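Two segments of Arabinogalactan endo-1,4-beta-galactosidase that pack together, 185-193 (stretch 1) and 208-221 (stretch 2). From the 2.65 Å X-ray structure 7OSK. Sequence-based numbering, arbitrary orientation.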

ATOM      1  N   MET A 185      -1.434 -11.399  -4.420  1.00 19.83           N
ATOM      2  CA  MET A 185      -1.171 -10.340  -5.388  1.00 20.47           C
ATOM      3  C   MET A 185       0.220  -9.747  -5.206  1.00 22.16           C
ATOM      4  O   MET A 185       0.691  -9.573  -4.084  1.00 21.81           O
ATOM      5  N   VAL A 186       0.868  -9.437  -6.322  1.00 21.42           N
ATOM      6  CA  VAL A 186       2.179  -8.804  -6.306  1.00 18.71           C
ATOM      7  C   VAL A 186       2.111  -7.460  -7.020  1.00 17.47           C
ATOM      8  O   VAL A 186       1.451  -7.317  -8.048  1.00 18.68           O
ATOM      9  N   GLN A 187       2.802  -6.480  -6.452  1.00 20.79           N
ATOM     10  CA  GLN A 187       2.811  -5.123  -6.981  1.00 18.89           C
ATOM     11  C   GLN A 187       4.199  -4.762  -7.500  1.00 17.27           C
ATOM     12  O   GLN A 187       5.120  -4.497  -6.730  1.00 17.37           O
ATOM     13  N   ILE A 188       4.328  -4.759  -8.822  1.00 16.69           N
ATOM     14  CA  ILE A 188       5.616  -4.551  -9.476  1.00 19.04           C
ATOM     15  C   ILE A 188       6.037  -3.087  -9.371  1.00 19.03           C
ATOM     16  O   ILE A 188       5.699  -2.267 -10.225  1.00 16.16           O
ATOM     17  N   GLY A 189       6.778  -2.765  -8.315  1.00 17.33           N
ATOM     18  CA  GLY A 189       7.198  -1.398  -8.069  1.00 18.43           C
ATOM     19  C   GLY A 189       6.129  -0.630  -7.317  1.00 19.85           C
ATOM     20  O   GLY A 189       4.971  -1.047  -7.294  1.00 17.53           O
ATOM     21  N   ASN A 190       6.512   0.488  -6.701  1.00 19.15           N
ATOM     22  CA  ASN A 190       5.559   1.320  -5.969  1.00 19.62           C
ATOM     23  C   ASN A 190       5.394   2.685  -6.618  1.00 19.41           C
ATOM     24  O   ASN A 190       6.343   3.469  -6.685  1.00 16.67           O
ATOM     25  N   GLU A 191       4.175   2.962  -7.073  1.00 19.97           N
ATOM     26  CA  GLU A 191       3.856   4.211  -7.753  1.00 19.00           C
ATOM     27  C   GLU A 191       4.868   4.484  -8.865  1.00 19.43           C
ATOM     28  O   GLU A 191       5.644   5.440  -8.806  1.00 19.28           O
ATOM     29  N   ILE A 192       4.840   3.627  -9.880  1.00 18.75           N
ATOM     30  CA  ILE A 192       5.831   3.645 -10.951  1.00 19.88           C
ATOM     31  C   ILE A 192       5.415   4.578 -12.091  1.00 19.02           C
ATOM     32  O   ILE A 192       5.624   4.273 -13.263  1.00 19.91           O
ATOM     33  N   ASN A 193       4.828   5.718 -11.734  1.00 17.52           N
ATOM     34  CA  ASN A 193       4.408   6.714 -12.715  1.00 19.64           C
ATOM     35  C   ASN A 193       5.554   7.115 -13.638  1.00 20.89           C
ATOM     36  O   ASN A 193       5.435   7.050 -14.863  1.00 22.39           O
ATOM     37  N   GLN A 208      13.600   0.088 -22.014  1.00 25.95           N
ATOM     38  CA  GLN A 208      14.304  -0.553 -20.913  1.00 24.68           C
ATOM     39  C   GLN A 208      13.389  -0.701 -19.706  1.00 22.98           C
ATOM     40  O   GLN A 208      13.448  -1.695 -18.983  1.00 20.52           O
ATOM     41  N   PHE A 209      12.546   0.305 -19.503  1.00 25.66           N
ATOM     42  CA  PHE A 209      11.540   0.293 -18.447  1.00 22.98           C
ATOM     43  C   PHE A 209      10.638  -0.939 -18.574  1.00 22.01           C
ATOM     44  O   PHE A 209      10.365  -1.618 -17.586  1.00 18.49           O
ATOM     45  N   VAL A 210      10.203  -1.235 -19.796  1.00 23.16           N
ATOM     46  CA  VAL A 210       9.311  -2.369 -20.042  1.00 22.23           C
ATOM     47  C   VAL A 210      10.047  -3.698 -19.906  1.00 19.81           C
ATOM     48  O   VAL A 210       9.466  -4.701 -19.495  1.00 19.43           O
ATOM     49  N   GLY A 211      11.323  -3.707 -20.268  1.00 22.25           N
ATOM     50  CA  GLY A 211      12.135  -4.900 -20.132  1.00 19.15           C
ATOM     51  C   GLY A 211      12.264  -5.310 -18.677  1.00 22.15           C
ATOM     52  O   GLY A 211      12.138  -6.488 -18.344  1.00 22.62           O
ATOM     53  N   LEU A 212      12.515  -4.334 -17.809  1.00 22.98           N
ATOM     54  CA  LEU A 212      12.642  -4.591 -16.380  1.00 20.68           C
ATOM     55  C   LEU A 212      11.293  -4.945 -15.770  1.00 20.11           C
ATOM     56  O   LEU A 212      11.207  -5.798 -14.887  1.00 20.10           O
ATOM     57  N   LEU A 213      10.241  -4.287 -16.240  1.00 21.58           N
ATOM     58  CA  LEU A 213       8.901  -4.547 -15.738  1.00 20.34           C
ATOM     59  C   LEU A 213       8.478  -5.965 -16.110  1.00 21.69           C
ATOM     60  O   LEU A 213       7.945  -6.701 -15.281  1.00 21.98           O
ATOM     61  N   LYS A 214       8.734  -6.347 -17.358  1.00 21.22           N
ATOM     62  CA  LYS A 214       8.432  -7.696 -17.828  1.00 19.25           C
ATOM     63  C   LYS A 214       9.261  -8.753 -17.103  1.00 19.22           C
ATOM     64  O   LYS A 214       8.765  -9.834 -16.793  1.00 20.36           O
ATOM     65  N   ALA A 215      10.525  -8.432 -16.843  1.00 21.24           N
ATOM     66  CA  ALA A 215      11.448  -9.362 -16.196  1.00 20.66           C
ATOM     67  C   ALA A 215      10.954  -9.778 -14.814  1.00 21.60           C
ATOM     68  O   ALA A 215      11.020 -10.953 -14.447  1.00 21.16           O
ATOM     69  N   ALA A 216      10.469  -8.807 -14.049  1.00 20.66           N
ATOM     70  CA  ALA A 216       9.909  -9.084 -12.735  1.00 20.41           C
ATOM     71  C   ALA A 216       8.670  -9.958 -12.861  1.00 21.09           C
ATOM     72  O   ALA A 216       8.501 -10.917 -12.113  1.00 20.93           O
ATOM     73  N   ILE A 217       7.808  -9.623 -13.814  1.00 22.08           N
ATOM     74  CA  ILE A 217       6.571 -10.367 -14.015  1.00 21.67           C
ATOM     75  C   ILE A 217       6.866 -11.814 -14.407  1.00 21.94           C
ATOM     76  O   ILE A 217       6.216 -12.732 -13.914  1.00 20.80           O
ATOM     77  N   SER A 218       7.845 -12.019 -15.286  1.00 20.19           N
ATOM     78  CA  SER A 218       8.233 -13.371 -15.673  1.00 20.83           C
ATOM     79  C   SER A 218       8.632 -14.178 -14.447  1.00 21.74           C
ATOM     80  O   SER A 218       8.363 -15.375 -14.368  1.00 23.78           O
ATOM     81  N   ALA A 219       9.268 -13.513 -13.487  1.00 21.81           N
ATOM     82  CA  ALA A 219       9.708 -14.177 -12.268  1.00 22.84           C
ATOM     83  C   ALA A 219       8.512 -14.625 -11.433  1.00 23.57           C
ATOM     84  O   ALA A 219       8.475 -15.757 -10.955  1.00 20.83           O
ATOM     85  N   VAL A 220       7.536 -13.736 -11.269  1.00 22.13           N
ATOM     86  CA  VAL A 220       6.354 -14.032 -10.465  1.00 23.56           C
ATOM     87  C   VAL A 220       5.606 -15.252 -10.996  1.00 25.19           C
ATOM     88  O   VAL A 220       5.224 -16.141 -10.232  1.00 23.14           O
ATOM     89  N   LYS A 221       5.402 -15.283 -12.309  1.00 26.38           N
ATOM     90  CA  LYS A 221       4.591 -16.319 -12.943  1.00 25.67           C
ATOM     91  C   LYS A 221       5.309 -17.670 -12.904  1.00 22.50           C
ATOM     92  O   LYS A 221       4.667 -18.721 -12.863  1.00 23.58           O
TER

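The strand that opens the first stretch lies against the helix 208-221 with the two segments running nearly antiparallel: their N-to-C directions differ by 162° and the axes approach to 9.6 Å. The register follows from this. Val 186 faces Val 220, with CA atoms 7.9 Å apart, and Ile 188 faces Ala 216, with CA atoms 7.0 Å apart, so two residues along the strand match four along the helix, about one turn. No hydrogen bond crosses between the stretches, and the 333 Å² they bury is held by apolar side chains.

Strand alternation selects what points in. The CA-to-CB bonds of Val 186 and Ile 188 are directed toward the helix, whereas that of Met 185 is directed away and its side chain makes no contact with the helix. Val 186 is t (chi1 170°), which places Val 186 CG1 4.1 Å from CG2 of Val 220, itself t at 180°.

Ile 188 is the centre of the contact, with 90 Å² covered by the helix, the largest share of any residue here. With chi1 -48° and chi2 -62° (m, m), the side chain touches four helix residues. Ile 188 CG2 reaches Leu 213 CD1 at 3.6 Å and Ala 216 CB at 3.9 Å; Ile 188 CG1 lies 4.0 Å from Ile 217 CG1; and Ile 188 CD1 extends to within 4.2 Å of Val 220 CG2. The partners overlap, since Ile 188 CD1 lies about as near to Ala 216 CB and Ile 217 CG1 as to Val 220 CG2. The short side chain of Ala 216 points toward the strand, and it is at this residue that the register distance is smaller. The CA-to-CB bond of Ile 217 points sideways, and its side chain is m, t (-64°, 170°).

Leu 213 has the least regular conformation among the contacting residues. Its CA-to-CB bond points sideways, yet the end of the side chain comes nearer. A chi1 of -143°, between wells, combined with chi2 of 56° (p), brings CD1 within reach of both Ile 188 and Ile 192; the distance from Leu 213 CD1 to Ile 192 CD1 is 4.1 Å.

Beyond the strand, Ile 192 points toward the helix with chi1 50° (p) and chi2 151° (t). This carries Ile 192 CD1 to 4.1 Å from CZ of Phe 209 as well. Phe 209, t at 173° with chi2 33°, also brings CZ to 4.0 Å from the backbone O of Ile 192, which approaches the ring obliquely. Gly 189 fits the turn leading here: at phi/psi 85/162° a CB would be jammed against the preceding carbonyl O, and an ideal CB would also lie 2.5 Å from Ile 192 CG2, a clash.

Polar side chains stay out of the interface. Asn 190 and Glu 191 are out of reach of the helix, and both are hydrogen-bonded elsewhere in the structure. On the helix, Lys 214 points away, while Ser 218 (m, -79°) turns OG back to the backbone O of Lys 214 in a weak 3.4 Å hydrogen bond.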

ATOM      1  CB  MET A 185      -2.222  -9.237  -5.267  1.00 21.30           C
ATOM      2  CG  MET A 185      -3.588  -9.672  -5.740  1.00 26.21           C
ATOM      3  SD  MET A 185      -4.819  -8.361  -5.767  1.00 35.37           S
ATOM      4  CE  MET A 185      -6.164  -9.229  -6.575  1.00 36.96           C
ATOM      5  CB  VAL A 186       3.247  -9.703  -6.961  1.00 22.06           C
ATOM      6  CG1 VAL A 186       4.558  -8.940  -7.170  1.00 23.15           C
ATOM      7  CG2 VAL A 186       3.479 -10.939  -6.105  1.00 21.24           C
ATOM      8  CB  GLN A 187       2.341  -4.151  -5.896  1.00 17.93           C
ATOM      9  CG  GLN A 187       2.680  -2.693  -6.141  1.00 17.33           C
ATOM     10  CD  GLN A 187       1.968  -1.731  -5.193  1.00 17.40           C
ATOM     11  OE1 GLN A 187       2.338  -0.561  -5.108  1.00 19.16           O
ATOM     12  NE2 GLN A 187       0.946  -2.212  -4.485  1.00 16.60           N
ATOM     13  CB  ILE A 188       5.573  -4.962 -10.971  1.00 17.51           C
ATOM     14  CG1 ILE A 188       4.922  -6.338 -11.151  1.00 17.36           C
ATOM     15  CG2 ILE A 188       6.975  -4.953 -11.571  1.00 18.54           C
ATOM     16  CD1 ILE A 188       5.650  -7.477 -10.462  1.00 19.75           C
ATOM     17  CB  ASN A 190       5.986   1.500  -4.511  1.00 19.90           C
ATOM     18  CG  ASN A 190       4.876   2.082  -3.651  1.00 19.82           C
ATOM     19  OD1 ASN A 190       3.879   1.414  -3.378  1.00 19.16           O
ATOM     20  ND2 ASN A 190       5.041   3.331  -3.224  1.00 19.17           N
ATOM     21  CB  GLU A 191       3.815   5.366  -6.751  1.00 17.23           C
ATOM     22  CG  GLU A 191       2.751   5.194  -5.679  1.00 18.41           C
ATOM     23  CD  GLU A 191       2.710   6.343  -4.692  1.00 18.31           C
ATOM     24  OE1 GLU A 191       3.450   7.328  -4.885  1.00 20.53           O
ATOM     25  OE2 GLU A 191       1.930   6.261  -3.722  1.00 20.08           O
ATOM     26  CB  ILE A 192       6.065   2.220 -11.502  1.00 18.25           C
ATOM     27  CG1 ILE A 192       4.730   1.544 -11.825  1.00 19.61           C
ATOM     28  CG2 ILE A 192       6.817   1.380 -10.484  1.00 19.45           C
ATOM     29  CD1 ILE A 192       4.814   0.528 -12.939  1.00 18.54           C
ATOM     30  CB  ASN A 193       3.858   7.959 -12.010  1.00 20.64           C
ATOM     31  CG  ASN A 193       2.659   7.653 -11.128  1.00 20.40           C
ATOM     32  OD1 ASN A 193       2.624   6.630 -10.443  1.00 17.12           O
ATOM     33  ND2 ASN A 193       1.668   8.541 -11.146  1.00 20.83           N
ATOM     34  CB  GLN A 208      15.549   0.252 -20.543  1.00 24.04           C
ATOM     35  CG  GLN A 208      16.602   0.266 -21.634  1.00 24.50           C
ATOM     36  CD  GLN A 208      17.923   0.843 -21.168  1.00 25.46           C
ATOM     37  OE1 GLN A 208      17.976   1.617 -20.210  1.00 22.63           O
ATOM     38  NE2 GLN A 208      19.002   0.461 -21.842  1.00 26.75           N
ATOM     39  CB  PHE A 209      10.721   1.591 -18.507  1.00 22.98           C
ATOM     40  CG  PHE A 209       9.541   1.632 -17.568  1.00 22.70           C
ATOM     41  CD1 PHE A 209       9.577   1.003 -16.333  1.00 22.38           C
ATOM     42  CD2 PHE A 209       8.392   2.314 -17.929  1.00 23.11           C
ATOM     43  CE1 PHE A 209       8.485   1.053 -15.482  1.00 21.58           C
ATOM     44  CE2 PHE A 209       7.301   2.369 -17.083  1.00 22.54           C
ATOM     45  CZ  PHE A 209       7.346   1.738 -15.860  1.00 19.76           C
ATOM     46  CB  VAL A 210       8.672  -2.282 -21.443  1.00 20.36           C
ATOM     47  CG1 VAL A 210       7.944  -3.578 -21.796  1.00 22.15           C
ATOM     48  CG2 VAL A 210       7.712  -1.109 -21.506  1.00 20.88           C
ATOM     49  CB  LEU A 212      13.237  -3.373 -15.667  1.00 19.87           C
ATOM     50  CG  LEU A 212      14.701  -3.065 -15.991  1.00 23.00           C
ATOM     51  CD1 LEU A 212      15.129  -1.745 -15.368  1.00 22.94           C
ATOM     52  CD2 LEU A 212      15.607  -4.192 -15.520  1.00 22.04           C
ATOM     53  CB  LEU A 213       7.910  -3.522 -16.297  1.00 19.86           C
ATOM     54  CG  LEU A 213       6.788  -3.031 -15.377  1.00 21.20           C
ATOM     55  CD1 LEU A 213       7.330  -2.455 -14.078  1.00 20.85           C
ATOM     56  CD2 LEU A 213       5.955  -1.987 -16.101  1.00 17.85           C
ATOM     57  CB  LYS A 214       8.678  -7.801 -19.334  1.00 20.96           C
ATOM     58  CG  LYS A 214       7.588  -7.183 -20.196  1.00 20.91           C
ATOM     59  CD  LYS A 214       7.896  -7.364 -21.675  1.00 20.45           C
ATOM     60  CE  LYS A 214       6.760  -6.859 -22.548  1.00 21.90           C
ATOM     61  NZ  LYS A 214       7.080  -6.978 -23.996  1.00 21.99           N
ATOM     62  CB  ALA A 215      12.824  -8.739 -16.089  1.00 22.59           C
ATOM     63  CB  ALA A 216       9.573  -7.795 -12.020  1.00 18.79           C
ATOM     64  CB  ILE A 217       5.683  -9.700 -15.086  1.00 19.07           C
ATOM     65  CG1 ILE A 217       5.246  -8.317 -14.604  1.00 18.57           C
ATOM     66  CG2 ILE A 217       4.451 -10.551 -15.376  1.00 20.58           C
ATOM     67  CD1 ILE A 217       4.583  -7.471 -15.661  1.00 20.85           C
ATOM     68  CB  SER A 218       9.385 -13.348 -16.678  1.00 20.82           C
ATOM     69  OG  SER A 218       8.921 -13.042 -17.981  1.00 22.02           O
ATOM     70  CB  ALA A 219      10.608 -13.257 -11.458  1.00 23.20           C
ATOM     71  CB  VAL A 220       5.377 -12.838 -10.430  1.00 22.53           C
ATOM     72  CG1 VAL A 220       4.151 -13.172  -9.579  1.00 22.12           C
ATOM     73  CG2 VAL A 220       6.070 -11.592  -9.906  1.00 22.08           C
ATOM     74  CB  LYS A 221       4.261 -15.938 -14.394  1.00 26.55           C
ATOM     75  CG  LYS A 221       3.820 -14.480 -14.597  1.00 25.32           C
ATOM     76  CD  LYS A 221       2.312 -14.312 -14.549  1.00 25.61           C
ATOM     77  CE  LYS A 221       1.652 -14.748 -15.850  1.00 27.48           C
ATOM     78  NZ  LYS A 221       1.339 -13.582 -16.726  1.00 25.10           N
TER